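Local atomic coordinates of putative cathepsin d (Ixodes ricinus, PDB entry 5N7Q), a protein that probably cleaves peptide bonds within proteins as a pepsin-like aspartic endopeptidase of the A1 family, and binds the inhibitor pepstatin A. Residues V17-I22 and A119-I124; I24-Q29 and K90-I95; N41-S46 and G106-V111; E69-N74 and G86-D91; G102-E107 and D135-V140. One frame throughout, in Å; residues are numbered along the deposited sequence.

Followed from the N terminus, interaction 1 closes the longest loop, bringing 119-124 back to strand 17-24; interactions 2, 3 and 4 all fall within it. Interaction 2 joins the turn after strand 17-24 to the end of strand 82-95, and interaction 3 pairs strand 42-45 with strand 103-112, so these two loops cross. Interaction 4, a hairpin between strands 69-79 and 82-95, lies inside the loop of interaction 3 and shares Lys90 and Asp91 with interaction 2. Interaction 5 starts on 102-107, overlapping interaction 3 at Gly106 and Glu107, and reaches forward to 135-140, crossing interaction 1 and tying the approach to helix 140-146 to strand 103-112.

Interaction 1 (V17-I22 and A119-I124); sequences VYYGPI and APFDGI. Unlike the reference sequence in segment 17-22: Val17 (reference Glu).
Tyr19 and Pro120 make the closest approach of this contact, which no hydrogen bond crosses, their side chains meeting at about a right angle. The hydroxyl-bearing part of the tyrosine does the touching: CE1 lies 3.3 Å from Pro120 CG, and OH comes within 3.4 Å of Pro120 CB. Tyr19 CG stands between its own backbone N and carbonyl carbon (chi1 47°), and the ring beyond it meets the proline obliquely.

The segments belong to the N-terminal part of a pepsin-like fold, in which strand 123-126 lies between strands 29-36 and 42-45 in the psi-shaped motif of the family. Strand 29-36 ends at Asp36, a predicted catalytic residue.

Packing around the Phe121 side chain makes up the rest. Phe121 meets Tyr19 through the two CB atoms, 3.9 Å apart, and Tyr19 CD1 approaches the rim of the phenylalanine ring near its plane. Ala119 CB sits 3.3 Å above the centre of one face of that ring. Val17, which differs from the reference sequence, crosses Phe121 and brings CG1 to 4.1 Å from Phe121 CE2; it also packs against an apolar side chain of the bound peptide.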
# COMPACT_ATOMS: atom_id res chain seq x y z
N VAL A 17 5.72 -3.33 6.13
CA VAL A 17 4.38 -2.76 6.30
C VAL A 17 4.46 -1.44 7.05
O VAL A 17 5.32 -1.25 7.93
CB VAL A 17 3.42 -3.73 7.03
CG1 VAL A 17 3.12 -4.99 6.22
CG2 VAL A 17 3.96 -4.14 8.37
N TYR A 18 3.51 -0.57 6.73
CA TYR A 18 3.36 0.74 7.34
C TYR A 18 1.94 0.83 7.87
O TYR A 18 1.00 0.35 7.24
CB TYR A 18 3.65 1.84 6.31
CG TYR A 18 5.06 1.82 5.77
CD1 TYR A 18 5.44 0.91 4.79
CD2 TYR A 18 6.00 2.75 6.22
CE1 TYR A 18 6.75 0.91 4.31
CE2 TYR A 18 7.30 2.75 5.73
CZ TYR A 18 7.65 1.83 4.78
OH TYR A 18 8.93 1.82 4.29
N TYR A 19 1.79 1.39 9.06
CA TYR A 19 0.46 1.48 9.66
C TYR A 19 0.37 2.66 10.59
O TYR A 19 1.39 3.17 11.10
CB TYR A 19 0.11 0.19 10.41
CG TYR A 19 1.21 -0.30 11.30
CD1 TYR A 19 2.24 -1.08 10.77
CD2 TYR A 19 1.23 -0.03 12.68
CE1 TYR A 19 3.26 -1.55 11.54
CE2 TYR A 19 2.27 -0.52 13.47
CZ TYR A 19 3.28 -1.27 12.88
OH TYR A 19 4.34 -1.81 13.57
N GLY A 20 -0.86 3.15 10.77
CA GLY A 20 -1.08 4.34 11.58
C GLY A 20 -2.35 4.28 12.41
O GLY A 20 -3.22 3.43 12.18
N PRO A 21 -2.47 5.18 13.36
CA PRO A 21 -3.62 5.20 14.24
C PRO A 21 -4.91 5.79 13.66
O PRO A 21 -4.88 6.75 12.90
CB PRO A 21 -3.14 6.07 15.40
CG PRO A 21 -2.23 7.04 14.73
CD PRO A 21 -1.48 6.20 13.74
N ILE A 22 -6.02 5.17 14.05
CA ILE A 22 -7.35 5.73 13.80
C ILE A 22 -8.17 5.48 15.05
O ILE A 22 -7.78 4.68 15.87
CB ILE A 22 -8.08 5.16 12.55
CG1 ILE A 22 -8.45 3.67 12.69
CG2 ILE A 22 -7.25 5.40 11.28
CD1 ILE A 22 -9.36 3.12 11.60
N ALA A 119 0.01 -9.62 12.29
CA ALA A 119 0.34 -8.23 12.00
C ALA A 119 0.32 -7.37 13.26
O ALA A 119 -0.41 -7.68 14.22
CB ALA A 119 -0.63 -7.65 10.97
N PRO A 120 1.11 -6.28 13.25
CA PRO A 120 1.10 -5.30 14.33
C PRO A 120 -0.12 -4.38 14.24
O PRO A 120 -0.46 -3.68 15.20
CB PRO A 120 2.39 -4.51 14.08
CG PRO A 120 2.58 -4.58 12.62
CD PRO A 120 2.12 -5.95 12.22
N PHE A 121 -0.75 -4.37 13.08
CA PHE A 121 -1.96 -3.59 12.85
C PHE A 121 -3.20 -4.46 13.07
O PHE A 121 -3.12 -5.70 13.01
CB PHE A 121 -1.95 -2.95 11.46
CG PHE A 121 -1.67 -3.92 10.35
CD1 PHE A 121 -2.67 -4.70 9.82
CD2 PHE A 121 -0.36 -4.07 9.85
CE1 PHE A 121 -2.44 -5.59 8.79
CE2 PHE A 121 -0.12 -4.97 8.81
CZ PHE A 121 -1.16 -5.74 8.28
N ASP A 122 -4.30 -3.78 13.32
CA ASP A 122 -5.60 -4.44 13.58
C ASP A 122 -6.42 -4.63 12.35
O ASP A 122 -7.25 -5.53 12.31
CB ASP A 122 -6.39 -3.63 14.59
CG ASP A 122 -5.59 -3.34 15.84
OD1 ASP A 122 -5.10 -4.30 16.48
OD2 ASP A 122 -5.32 -2.15 16.14
N GLY A 123 -6.22 -3.81 11.33
CA GLY A 123 -7.03 -3.91 10.13
C GLY A 123 -6.48 -3.08 9.02
O GLY A 123 -5.34 -2.64 9.05
N ILE A 124 -7.32 -2.90 8.00
CA ILE A 124 -6.90 -2.25 6.76
C ILE A 124 -7.87 -1.11 6.47
O ILE A 124 -9.06 -1.27 6.67
CB ILE A 124 -6.90 -3.23 5.57
CG1 ILE A 124 -5.91 -4.39 5.86
CG2 ILE A 124 -6.60 -2.49 4.25
CD1 ILE A 124 -5.87 -5.48 4.82

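Interaction 2 (I24-Q29 and K90-I95); sequences IGTPPQ and KDVCRI
Arg94 grips Gly25 O end-on, with both terminal nitrogens directed at the one carbonyl oxygen. The NH1 bond is the shorter, 2.7 Å from Arg94 NH1 to Gly25 O, and lies in the carbonyl plane; NH2, at 2.9 Å from the same Gly25 O, approaches from above that plane. Seen from the arginine, the oxygen sits almost exactly in the guanidinium plane. The side chain runs extended from CG to NE, and its last torsion (chi4 73°) swings CZ round toward the turn. Pro28 CG lies 3.7 Å above one face of the flat group, offset toward the rim; Val92 CG1, in one of two modelled conformers, lies over the opposite face. Ser23 OG also bonds to NH1.

Beside this grip, Gly25 N donates to Val92 O at 2.9 Å. Ile24 pairs with Cys93 across the sheet, and its CD1 rests 3.9 Å from Cys93 SG; the thiol is carried there by a chi1 of 177°, anti to the backbone N. The other branch, Ile24 CG2, crosses Asp91 and meets its CB at 3.7 Å. The Asp91 carboxylate lies against Gly25 CA, OD2 being 3.3 Å away, but its bonds go elsewhere: Thr67 and the Val92 amide to OD1, Ser65 and Tyr60 to OD2. Thr26 OG1 likewise bonds to Thr67.

Through the Gly25–Val92 bond and the Arg94 grip, strand 82-95 holds the turn in which Ile24 and Gln29 bond to each other through both backbone amides, a cis peptide preceding Pro27: the β-hairpin connecting strands 17-24 and 29-36.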
# COMPACT_ATOMS: atom_id res chain seq x y z
N ILE A 24 -12.47 4.79 16.15
CA ILE A 24 -13.84 4.55 15.75
C ILE A 24 -14.72 4.77 16.97
O ILE A 24 -14.40 4.32 18.06
CB ILE A 24 -14.05 3.10 15.24
CG1 ILE A 24 -13.04 2.72 14.14
CG2 ILE A 24 -15.49 2.87 14.81
CD1 ILE A 24 -13.22 3.36 12.77
N GLY A 25 -15.86 5.43 16.78
CA GLY A 25 -16.95 5.39 17.78
C GLY A 25 -16.85 6.50 18.78
O GLY A 25 -15.92 7.32 18.77
N THR A 26 -17.85 6.53 19.66
CA THR A 26 -18.02 7.60 20.64
C THR A 26 -18.33 6.94 22.00
O THR A 26 -19.37 6.32 22.13
CB THR A 26 -19.19 8.53 20.25
OG1 THR A 26 -18.99 8.96 18.88
CG2 THR A 26 -19.25 9.72 21.15
N PRO A 27 -17.44 7.01 22.98
CA PRO A 27 -16.13 7.66 22.88
C PRO A 27 -15.18 6.87 21.97
O PRO A 27 -15.48 5.74 21.60
CB PRO A 27 -15.62 7.63 24.33
CG PRO A 27 -16.33 6.49 24.96
CD PRO A 27 -17.68 6.43 24.31
N PRO A 28 -14.02 7.47 21.63
CA PRO A 28 -13.11 6.83 20.67
C PRO A 28 -12.56 5.48 21.12
O PRO A 28 -12.14 5.32 22.28
CB PRO A 28 -11.98 7.86 20.52
CG PRO A 28 -12.63 9.16 20.86
CD PRO A 28 -13.58 8.83 21.97
N GLN A 29 -12.60 4.51 20.22
CA GLN A 29 -11.90 3.24 20.36
C GLN A 29 -10.73 3.26 19.38
O GLN A 29 -10.92 3.50 18.20
CB GLN A 29 -12.82 2.08 20.05
CG GLN A 29 -14.02 2.01 20.99
CD GLN A 29 -14.99 0.91 20.61
OE1 GLN A 29 -14.58 -0.20 20.24
NE2 GLN A 29 -16.28 1.20 20.73
N LYS A 90 -21.60 0.75 10.97
CA LYS A 90 -21.31 2.15 10.62
C LYS A 90 -21.05 2.94 11.88
O LYS A 90 -21.75 2.76 12.89
CB LYS A 90 -22.51 2.70 9.84
CG LYS A 90 -22.42 4.11 9.27
CD LYS A 90 -23.43 4.33 8.11
CE LYS A 90 -24.88 4.06 8.51
NZ LYS A 90 -25.87 4.47 7.46
N ASP A 91 -20.06 3.82 11.86
CA ASP A 91 -19.75 4.63 13.04
C ASP A 91 -18.88 5.81 12.60
O ASP A 91 -18.49 5.90 11.42
CB ASP A 91 -19.05 3.78 14.13
CG ASP A 91 -19.37 4.23 15.54
OD1 ASP A 91 -19.64 5.44 15.71
OD2 ASP A 91 -19.31 3.41 16.47
N VAL A 92 -18.62 6.70 13.53
CA VAL A 92 -17.66 7.78 13.34
C VAL A 92 -16.25 7.21 13.22
O VAL A 92 -15.88 6.35 14.00
CB VAL A 92 -17.71 8.75 14.55
CG1 VAL A 92 -16.59 9.79 14.47
CG2 VAL A 92 -19.07 9.44 14.64
N CYS A 93 -15.46 7.70 12.26
CA CYS A 93 -14.05 7.31 12.06
C CYS A 93 -13.21 8.58 12.12
O CYS A 93 -13.53 9.58 11.46
CB CYS A 93 -13.86 6.66 10.69
SG CYS A 93 -12.15 6.21 10.28
N ARG A 94 -12.17 8.57 12.95
CA ARG A 94 -11.29 9.72 13.12
C ARG A 94 -9.89 9.43 12.64
O ARG A 94 -9.28 8.42 13.00
CB ARG A 94 -11.22 10.16 14.59
CG ARG A 94 -12.56 10.53 15.14
CD ARG A 94 -12.46 11.00 16.58
NE ARG A 94 -13.76 11.04 17.21
CZ ARG A 94 -14.45 9.96 17.59
NH1 ARG A 94 -13.97 8.71 17.42
NH2 ARG A 94 -15.62 10.12 18.19
N ILE A 95 -9.38 10.37 11.85
CA ILE A 95 -7.99 10.41 11.38
C ILE A 95 -7.46 11.80 11.73
O ILE A 95 -7.96 12.81 11.25
CB ILE A 95 -7.89 10.23 9.86
CG1 ILE A 95 -8.40 8.84 9.46
CG2 ILE A 95 -6.46 10.49 9.40
CD1 ILE A 95 -8.56 8.65 7.97

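Interaction 3 (N41-S46 and G106-V111); sequences NLWLPS and GEALVV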
# COMPACT_ATOMS: atom_id res chain seq x y z
N ASN A 41 -11.89 -0.92 1.21
CA ASN A 41 -12.71 -1.18 2.41
C ASN A 41 -11.94 -0.89 3.69
O ASN A 41 -10.71 -1.10 3.74
CB ASN A 41 -13.16 -2.64 2.43
CG ASN A 41 -14.20 -2.93 1.38
OD1 ASN A 41 -13.86 -3.15 0.23
ND2 ASN A 41 -15.49 -2.87 1.77
N LEU A 42 -12.66 -0.45 4.71
CA LEU A 42 -12.16 -0.36 6.08
C LEU A 42 -12.68 -1.56 6.86
O LEU A 42 -13.88 -1.85 6.83
CB LEU A 42 -12.65 0.91 6.75
CG LEU A 42 -12.34 1.11 8.24
CD1 LEU A 42 -10.87 1.10 8.61
CD2 LEU A 42 -13.01 2.40 8.64
N TRP A 43 -11.80 -2.25 7.58
CA TRP A 43 -12.27 -3.28 8.53
C TRP A 43 -11.36 -3.37 9.73
O TRP A 43 -10.19 -3.00 9.68
CB TRP A 43 -12.43 -4.65 7.87
CG TRP A 43 -11.17 -5.27 7.34
CD1 TRP A 43 -10.68 -5.17 6.04
CD2 TRP A 43 -10.20 -6.01 8.07
NE1 TRP A 43 -9.49 -5.82 5.94
CE2 TRP A 43 -9.14 -6.31 7.18
CE3 TRP A 43 -10.09 -6.40 9.41
CZ2 TRP A 43 -8.03 -7.06 7.57
CZ3 TRP A 43 -8.97 -7.15 9.79
CH2 TRP A 43 -7.96 -7.45 8.87
N LEU A 44 -11.94 -3.86 10.82
CA LEU A 44 -11.29 -4.03 12.13
C LEU A 44 -11.80 -5.31 12.76
O LEU A 44 -12.91 -5.76 12.43
CB LEU A 44 -11.61 -2.84 13.05
CG LEU A 44 -11.03 -1.49 12.62
CD1 LEU A 44 -11.69 -0.38 13.38
CD2 LEU A 44 -9.51 -1.48 12.71
N PRO A 45 -11.02 -5.90 13.70
CA PRO A 45 -11.54 -7.09 14.40
C PRO A 45 -12.75 -6.75 15.27
O PRO A 45 -12.77 -5.72 15.90
CB PRO A 45 -10.35 -7.49 15.30
CG PRO A 45 -9.15 -6.77 14.72
CD PRO A 45 -9.72 -5.48 14.24
N SER A 46 -13.75 -7.63 15.28
CA SER A 46 -14.98 -7.40 16.07
C SER A 46 -14.84 -7.87 17.52
O SER A 46 -14.25 -8.90 17.77
CB SER A 46 -16.10 -8.22 15.45
OG SER A 46 -17.33 -7.92 16.05
N GLY A 106 -16.12 -2.88 8.17
CA GLY A 106 -16.32 -4.31 8.38
C GLY A 106 -15.90 -4.71 9.79
O GLY A 106 -14.81 -4.35 10.25
N GLU A 107 -16.77 -5.45 10.48
CA GLU A 107 -16.42 -6.09 11.74
C GLU A 107 -15.98 -7.49 11.39
O GLU A 107 -16.80 -8.36 11.03
CB GLU A 107 -17.61 -6.14 12.68
CG GLU A 107 -18.16 -4.79 13.10
CD GLU A 107 -18.88 -4.84 14.44
OE1 GLU A 107 -18.39 -5.53 15.36
OE2 GLU A 107 -19.90 -4.14 14.60
N ALA A 108 -14.69 -7.74 11.50
CA ALA A 108 -14.10 -9.02 11.09
C ALA A 108 -14.33 -10.11 12.13
O ALA A 108 -14.08 -9.91 13.32
CB ALA A 108 -12.62 -8.82 10.84
N LEU A 109 -14.84 -11.25 11.66
CA LEU A 109 -14.99 -12.47 12.45
C LEU A 109 -14.01 -13.56 12.08
O LEU A 109 -13.62 -14.34 12.96
CB LEU A 109 -16.42 -13.01 12.34
CG LEU A 109 -17.55 -12.05 12.71
CD1 LEU A 109 -18.90 -12.71 12.47
CD2 LEU A 109 -17.43 -11.61 14.16
N VAL A 110 -13.66 -13.67 10.80
CA VAL A 110 -12.74 -14.70 10.33
C VAL A 110 -11.67 -14.04 9.48
O VAL A 110 -11.97 -13.33 8.53
CB VAL A 110 -13.49 -15.82 9.56
CG1 VAL A 110 -12.53 -16.88 9.03
CG2 VAL A 110 -14.51 -16.49 10.48
N VAL A 111 -10.41 -14.34 9.81
CA VAL A 111 -9.27 -13.76 9.13
C VAL A 111 -8.35 -14.91 8.77
O VAL A 111 -8.16 -15.84 9.56
CB VAL A 111 -8.55 -12.69 10.00
CG1 VAL A 111 -7.26 -12.20 9.35
CG2 VAL A 111 -9.49 -11.51 10.26
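Trp43 and Gly106 form the first of three parallel β-bridges, with their CA atoms 4.2 Å apart; Leu44 with Glu107 and Pro45 with Ala108 follow. The short strand segments 42-45 and 106-108 approach to 4.6 Å with their directions 31° apart. Four backbone hydrogen bonds run along the pairing, the last from Ser46 just past the strand: Gly106 N to Leu42 O, Leu44 N to Gly106 O, Ala108 N to Leu44 O, and Ser46 N to Ala108 O. On the face carrying Trp43 and Ala108, the absence of a side chain at Gly106 lets Trp43 CB come within 3.9 Å of Gly106 CA, and the six-membered part of the indole brings CE3 to 3.8 Å from Ala108 CB. Trp43 NE1 bonds to Tyr79 OH. On the face of Leu44 and Glu107, Ser46 OG donates to Glu107 OE1 at 2.7 Å, meeting it on the anti side, 23° out of the carboxylate plane. Ser89 OG holds the other oxygen, OE2, so each oxygen of this buried acid has a hydroxyl partner.

The contact slackens after Ala108. Leu109, partly exposed, reaches back with CD2 to 3.9 Å from Ser46 CB, and Val111 CG2 comes no nearer than 4.4 Å to Trp43 CZ3. Here, on the solvent side, the chain turns a corner through a classic β-bulge, Leu109 and the exposed Val110 both facing Glu85.

Strand 42-45 is thus flanked by 103-112 and 123-126, with strands 69-79 and 82-95 and helix 52-55 packing around Trp43.

Interaction 4 (E69-N74 and G86-D91); sequences EADGRN and GFISKD
Glu69 and Lys90 form a hydrogen-bonded pair in an antiparallel β-hairpin, built from strands 69-79 and 82-95, whose far end carries Tyr79, corresponding to the flap of pepsin-like proteases. The contact lies away from that end and from the predicted catalytic residues. Glu69 N donates to Lys90 O and Lys90 N to Glu69 O. Further along, Gly72 N bonds to Ile88 O and Ile88 N to Arg73 O. Between these pairs the regular pairing is interrupted, and water 2 spans the interruption, accepting from Asp71 N at 3.0 Å and donating to Ser89 OG at 2.8 Å; Ser89 OG also bonds to Glu107.

With CG anti to the backbone N (chi1 179°), Asp71 lies alongside Ile88, pointing the same way, Asp71 CG 3.8 Å from Ile88 CG2. Its OD1 takes Arg73 N on the anti lone pair, making an Asx turn, and Arg73 NE on the syn lone pair; Arg73 NH2 completes the side-on salt bridge to OD2 at 2.8 Å.

Glu69 and Lys90 cross with Glu69 OE2 3.7 Å from Lys90 CE. Their charged ends stay apart, Glu69 OE1 being 4.4 Å from Lys90 NZ, and water 1 links them by a short bond to OE1 (2.6 Å) and a long one to NZ (3.3 Å). Their mutual attraction is therefore probably modest, whereas the paired bonds fix the Asp71 carboxylate in both position and rotation.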
# COMPACT_ATOMS: atom_id res chain seq x y z
N GLU A 69 -24.23 2.57 14.28
CA GLU A 69 -25.44 2.18 13.60
C GLU A 69 -25.24 0.83 12.97
O GLU A 69 -24.24 0.59 12.29
CB GLU A 69 -25.82 3.20 12.51
CG GLU A 69 -26.09 4.60 13.03
CD GLU A 69 -26.25 5.56 11.88
OE1 GLU A 69 -27.38 5.67 11.37
OE2 GLU A 69 -25.25 6.18 11.46
N ALA A 70 -26.19 -0.06 13.19
CA ALA A 70 -26.15 -1.40 12.62
C ALA A 70 -26.32 -1.39 11.10
O ALA A 70 -26.95 -0.48 10.53
CB ALA A 70 -27.26 -2.24 13.25
N ASP A 71 -25.75 -2.39 10.46
CA ASP A 71 -26.02 -2.68 9.06
C ASP A 71 -26.22 -4.18 8.97
O ASP A 71 -27.34 -4.65 8.74
CB ASP A 71 -24.88 -2.14 8.17
CG ASP A 71 -25.10 -2.43 6.70
OD1 ASP A 71 -25.26 -3.59 6.28
OD2 ASP A 71 -25.08 -1.45 5.92
N GLY A 72 -25.16 -4.95 9.18
CA GLY A 72 -25.30 -6.39 9.26
C GLY A 72 -25.14 -7.17 7.98
O GLY A 72 -25.14 -8.39 8.03
N ARG A 73 -24.92 -6.52 6.84
CA ARG A 73 -24.61 -7.28 5.64
C ARG A 73 -23.32 -8.05 5.80
O ARG A 73 -22.35 -7.52 6.34
CB ARG A 73 -24.45 -6.38 4.43
CG ARG A 73 -25.77 -5.86 3.86
CD ARG A 73 -25.52 -4.84 2.77
NE ARG A 73 -24.98 -3.61 3.34
CZ ARG A 73 -24.35 -2.64 2.67
NH1 ARG A 73 -24.14 -2.73 1.36
NH2 ARG A 73 -23.93 -1.58 3.33
N ASN A 74 -23.29 -9.27 5.32
CA ASN A 74 -22.04 -10.01 5.24
C ASN A 74 -21.06 -9.32 4.29
O ASN A 74 -21.44 -8.71 3.29
CB ASN A 74 -22.29 -11.44 4.75
CG ASN A 74 -21.10 -12.36 4.99
OD1 ASN A 74 -20.82 -12.72 6.12
ND2 ASN A 74 -20.42 -12.74 3.92
N GLY A 86 -16.83 -10.96 7.65
CA GLY A 86 -17.59 -10.59 8.84
C GLY A 86 -18.86 -9.88 8.41
O GLY A 86 -19.42 -10.22 7.36
N PHE A 87 -19.26 -8.85 9.15
CA PHE A 87 -20.46 -8.06 8.82
C PHE A 87 -20.18 -6.58 8.90
O PHE A 87 -19.29 -6.14 9.64
CB PHE A 87 -21.63 -8.45 9.76
CG PHE A 87 -21.35 -8.19 11.21
CD1 PHE A 87 -20.70 -9.13 11.99
CD2 PHE A 87 -21.71 -6.98 11.79
CE1 PHE A 87 -20.43 -8.87 13.34
CE2 PHE A 87 -21.44 -6.73 13.12
CZ PHE A 87 -20.81 -7.66 13.90
N ILE A 88 -20.99 -5.81 8.17
CA ILE A 88 -20.82 -4.37 8.11
C ILE A 88 -21.50 -3.66 9.28
O ILE A 88 -22.60 -4.08 9.74
CB ILE A 88 -21.39 -3.81 6.79
CG1 ILE A 88 -20.66 -4.43 5.58
CG2 ILE A 88 -21.29 -2.29 6.74
CD1 ILE A 88 -19.21 -4.03 5.45
N SER A 89 -20.85 -2.61 9.80
CA SER A 89 -21.45 -1.66 10.75
C SER A 89 -21.08 -0.26 10.29
O SER A 89 -20.36 -0.10 9.31
CB SER A 89 -20.94 -1.93 12.17
OG SER A 89 -21.40 -3.21 12.62
N LYS A 90 -21.60 0.75 10.97
CA LYS A 90 -21.31 2.15 10.62
C LYS A 90 -21.05 2.94 11.88
O LYS A 90 -21.75 2.76 12.89
CB LYS A 90 -22.51 2.70 9.84
CG LYS A 90 -22.42 4.11 9.27
CD LYS A 90 -23.43 4.33 8.11
CE LYS A 90 -24.88 4.06 8.51
NZ LYS A 90 -25.87 4.47 7.46
N ASP A 91 -20.06 3.82 11.86
CA ASP A 91 -19.75 4.63 13.04
C ASP A 91 -18.88 5.81 12.60
O ASP A 91 -18.49 5.90 11.42
CB ASP A 91 -19.05 3.78 14.13
CG ASP A 91 -19.37 4.23 15.54
OD1 ASP A 91 -19.64 5.44 15.71
OD2 ASP A 91 -19.31 3.41 16.47
O HOH W 1 -27.84 6.63 8.98
O HOH W 2 -24.06 -4.13 12.22

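Interaction 5 (G102-E107 and D135-V140); sequences GQPLGE and DGVVPV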
# COMPACT_ATOMS: atom_id res chain seq x y z
N GLY A 102 -20.61 8.66 9.96
CA GLY A 102 -21.35 7.67 9.18
C GLY A 102 -20.48 6.82 8.27
O GLY A 102 -20.82 6.60 7.11
N GLN A 103 -19.38 6.32 8.82
CA GLN A 103 -18.40 5.56 8.04
C GLN A 103 -18.65 4.05 8.14
O GLN A 103 -18.53 3.47 9.22
CB GLN A 103 -16.97 5.88 8.49
CG GLN A 103 -15.89 5.09 7.76
CD GLN A 103 -15.93 5.33 6.26
OE1 GLN A 103 -15.97 6.49 5.85
NE2 GLN A 103 -15.96 4.27 5.46
N PRO A 104 -19.00 3.41 7.01
CA PRO A 104 -19.12 1.97 7.08
C PRO A 104 -17.78 1.29 7.31
O PRO A 104 -16.77 1.72 6.77
CB PRO A 104 -19.67 1.58 5.70
CG PRO A 104 -20.25 2.79 5.15
CD PRO A 104 -19.42 3.92 5.71
N LEU A 105 -17.79 0.29 8.16
CA LEU A 105 -16.63 -0.55 8.41
C LEU A 105 -17.05 -2.00 8.50
O LEU A 105 -18.18 -2.33 8.92
CB LEU A 105 -15.89 -0.16 9.71
CG LEU A 105 -16.59 -0.36 11.07
CD1 LEU A 105 -15.64 -0.67 12.21
CD2 LEU A 105 -17.45 0.84 11.45
N GLY A 106 -16.12 -2.88 8.17
CA GLY A 106 -16.32 -4.31 8.38
C GLY A 106 -15.90 -4.71 9.79
O GLY A 106 -14.81 -4.35 10.25
N GLU A 107 -16.77 -5.45 10.48
CA GLU A 107 -16.42 -6.09 11.74
C GLU A 107 -15.98 -7.49 11.39
O GLU A 107 -16.80 -8.36 11.03
CB GLU A 107 -17.61 -6.14 12.68
CG GLU A 107 -18.16 -4.79 13.10
CD GLU A 107 -18.88 -4.84 14.44
OE1 GLU A 107 -18.39 -5.53 15.36
OE2 GLU A 107 -19.90 -4.14 14.60
N ASP A 135 -19.19 -4.79 -1.19
CA ASP A 135 -20.52 -4.36 -0.77
C ASP A 135 -20.88 -2.91 -1.14
O ASP A 135 -21.89 -2.43 -0.70
CB ASP A 135 -20.74 -4.56 0.74
CG ASP A 135 -20.83 -6.04 1.16
OD1 ASP A 135 -20.72 -6.98 0.35
OD2 ASP A 135 -21.06 -6.24 2.39
N GLY A 136 -20.07 -2.24 -1.97
CA GLY A 136 -20.39 -0.89 -2.41
C GLY A 136 -20.39 0.16 -1.32
O GLY A 136 -20.95 1.23 -1.48
N VAL A 137 -19.77 -0.15 -0.19
CA VAL A 137 -19.75 0.77 0.94
C VAL A 137 -18.76 1.89 0.67
O VAL A 137 -17.69 1.66 0.07
CB VAL A 137 -19.45 0.07 2.28
CG1 VAL A 137 -20.64 -0.79 2.71
CG2 VAL A 137 -18.20 -0.78 2.25
N VAL A 138 -19.14 3.09 1.11
CA VAL A 138 -18.35 4.30 0.83
C VAL A 138 -16.98 4.24 1.51
O VAL A 138 -16.88 4.08 2.74
CB VAL A 138 -19.11 5.61 1.20
CG1 VAL A 138 -19.43 5.71 2.68
CG2 VAL A 138 -18.30 6.82 0.76
N PRO A 139 -15.88 4.39 0.73
CA PRO A 139 -14.58 4.43 1.38
C PRO A 139 -14.33 5.69 2.19
O PRO A 139 -14.98 6.72 2.00
CB PRO A 139 -13.60 4.39 0.20
CG PRO A 139 -14.39 3.79 -0.93
CD PRO A 139 -15.75 4.37 -0.73
N VAL A 140 -13.41 5.58 3.12
CA VAL A 140 -13.08 6.66 4.04
C VAL A 140 -12.78 7.96 3.30
O VAL A 140 -13.37 9.00 3.61
CB VAL A 140 -11.94 6.28 4.99
CG1 VAL A 140 -11.52 7.48 5.83
CG2 VAL A 140 -12.37 5.16 5.91
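The carboxamide of Gln103 is layered between Val140 and Pro104. Val140 CG2 lies over one face, above the carbonyl carbon and 3.6 Å from Gln103 CD, while Pro104 CD covers the opposite face at the nitrogen, 3.5 Å from Gln103 NE2. At the edge, NE2 spends its hydrogens on two backbone carbonyls: Val138 O across the contact at 2.9 Å, and Pro104 O on its own strand at 3.0 Å. Each of these oxygens is 17° out of the amide plane. OE1, at the other edge, accepts from Asn143 ND2 and comes to 3.4 Å from Val140 CA. The side chain is bent at chi2 (59°), which turns CD back from the extended path.

The pyrrolidine of Pro104 supplies the rest of the packing. It slides past Val137 in the opposite direction, CB to CB at 3.7 Å, and crosses Val138 at about a right angle, with Pro104 CD 3.5 Å from Val138 CG1. Pro139 takes the N-cap position, and Val140 begins helix 140-146, so the glutamine reaches from strand 103-112 to the start of this helix. Val140 packs as well on Leu42 and Ile95.

With carbonyl acceptors at NE2 and an amide donor at OE1, the orientation of the amide is settled, and the partners of this buried polar group satisfy it from both ends while hydrocarbon closes over it.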